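PDB 3EGR: phenylacetate-CoA oxygenase subunit PaaB from Ralstonia eutropha JMP134, which is a small subunit of the phenylacetate-CoA oxygenase of phenylacetate breakdown, where it probably serves a structural rather than a catalytic role. Local coordinates for the interface of chains A and B. Numbering follows the deposited sequence. Chains: chain A/B, phenylacetate-CoA oxygenase subunit PaaB.

The interface of chains A and B. Residues chain A 33-34, 37, 55-57; chain B 60-62.
A:Val55 and B:Thr62 pair backbone to backbone as an antiparallel beta bridge, through which the short strand 62-63 of chain B is added to strand 52-57 of chain A. Two nearly straight hydrogen bonds close the pair: A:Val55 N donates to B:Thr62 O at 3.0 Å, and B:Thr62 N to A:Val55 O at the same 3.0 Å. Beta-branched residues such as these suit extended backbone. The threonine side chain turns toward helix 33-45 of chain A and divides its contacts. Its methyl CG2, anti to the backbone N while OG1 stands beside that N (chi1 -56°), reaches A:Leu37 CD1 at 3.8 Å and lies 3.5 Å from the amide nitrogen NE2 of A:Gln34, whose side chain crosses it at about a right angle. The small A:Ala33 lets the strand come near the start of the helix, its CB 3.9 Å from B:Thr62 CB. From the strand side, A:Val55 CG2 meets the same CB, so helix and strand together hold the threonine. The hydroxyl OG1 is linked to water 1, which also contacts A:Val55 O. Water 1 lies 2.7 Å from B:Ala60 O, tying the end of the 3-10 helix 58-60 to the bridge. On the other face of the strand, A:Val56 and B:Ile61 add an oblique aliphatic contact. A:Pro57, lacking an N-H, offers no backbone donor to continue the pairing. The two-fold symmetric interface repeats this exchange with the chains swapped, within a deposited assembly of four copies; the structure alone does not show which contacts form in the cell. At the far end of the patch, the proline ring carbon A:Pro57 CD lies 3.6 Å from B:Ala60 O.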
loop_
_atom_site.group_PDB
_atom_site.type_symbol
_atom_site.label_atom_id
_atom_site.label_comp_id
_atom_site.label_asym_id
_atom_site.label_seq_id
_atom_site.Cartn_x
_atom_site.Cartn_y
_atom_site.Cartn_z
ATOM N N ALA A 33 -1.754 -1.543 11.155
ATOM C CA ALA A 33 -0.417 -2.112 11.102
ATOM C C ALA A 33 0.136 -2.358 12.510
ATOM O O ALA A 33 0.809 -3.361 12.758
ATOM C CB ALA A 33 0.524 -1.237 10.280
ATOM N N GLN A 34 -0.182 -1.473 13.443
ATOM C CA GLN A 34 0.350 -1.621 14.795
ATOM C C GLN A 34 -0.303 -2.770 15.547
ATOM O O GLN A 34 0.368 -3.462 16.307
ATOM C CB GLN A 34 0.262 -0.310 15.560
ATOM C CG GLN A 34 1.217 0.751 15.010
ATOM C CD GLN A 34 2.697 0.342 15.089
ATOM O OE1 GLN A 34 3.192 -0.061 16.150
ATOM N NE2 GLN A 34 3.408 0.453 13.967
ATOM N N LEU A 37 1.258 -5.962 14.054
ATOM C CA LEU A 37 2.572 -6.190 14.674
ATOM C C LEU A 37 2.439 -6.830 16.047
ATOM O O LEU A 37 3.053 -7.850 16.318
ATOM C CB LEU A 37 3.337 -4.868 14.825
ATOM C CG LEU A 37 4.254 -4.464 13.689
ATOM C CD1 LEU A 37 4.814 -3.090 13.997
ATOM C CD2 LEU A 37 5.359 -5.506 13.495
ATOM N N VAL A 55 5.006 -6.573 8.862
ATOM C CA VAL A 55 3.632 -6.795 8.452
ATOM C C VAL A 55 3.323 -5.950 7.221
ATOM O O VAL A 55 3.798 -4.813 7.077
ATOM C CB VAL A 55 2.605 -6.507 9.589
ATOM C CG1 VAL A 55 2.796 -7.495 10.742
ATOM C CG2 VAL A 55 2.657 -5.040 10.061
ATOM N N VAL A 56 2.514 -6.529 6.340
ATOM C CA VAL A 56 2.157 -5.931 5.059
ATOM C C VAL A 56 0.705 -6.266 4.765
ATOM O O VAL A 56 0.314 -7.443 4.823
ATOM C CB VAL A 56 3.001 -6.519 3.919
ATOM C CG1 VAL A 56 2.785 -5.738 2.668
ATOM C CG2 VAL A 56 4.463 -6.530 4.315
ATOM N N PRO A 57 -0.113 -5.243 4.465
ATOM C CA PRO A 57 -1.458 -5.566 4.039
ATOM C C PRO A 57 -1.383 -6.374 2.757
ATOM O O PRO A 57 -0.588 -6.032 1.874
ATOM C CB PRO A 57 -2.102 -4.194 3.790
ATOM C CG PRO A 57 -1.034 -3.219 3.801
ATOM C CD PRO A 57 0.133 -3.793 4.503
ATOM N N ALA B 60 4.796 0.132 1.925
ATOM C CA ALA B 60 3.749 -0.775 2.446
ATOM C C ALA B 60 4.131 -1.593 3.696
ATOM O O ALA B 60 3.262 -2.093 4.397
ATOM C CB ALA B 60 3.286 -1.727 1.338
ATOM N N ILE B 61 5.419 -1.756 3.953
ATOM C CA ILE B 61 5.896 -2.587 5.061
ATOM C C ILE B 61 5.927 -1.776 6.348
ATOM O O ILE B 61 6.395 -0.641 6.314
ATOM C CB ILE B 61 7.314 -3.074 4.766
ATOM C CG1 ILE B 61 7.298 -3.948 3.502
ATOM C CG2 ILE B 61 7.907 -3.833 5.964
ATOM C CD1 ILE B 61 8.633 -4.509 3.135
ATOM N N THR B 62 5.408 -2.328 7.455
ATOM C CA THR B 62 5.623 -1.745 8.782
ATOM C C THR B 62 6.463 -2.707 9.613
ATOM O O THR B 62 6.091 -3.878 9.753
ATOM C CB THR B 62 4.301 -1.476 9.544
ATOM O OG1 THR B 62 3.442 -0.632 8.771
ATOM C CG2 THR B 62 4.568 -0.810 10.906
HETATM O O HOH W 1 2.217 -1.957 6.907
#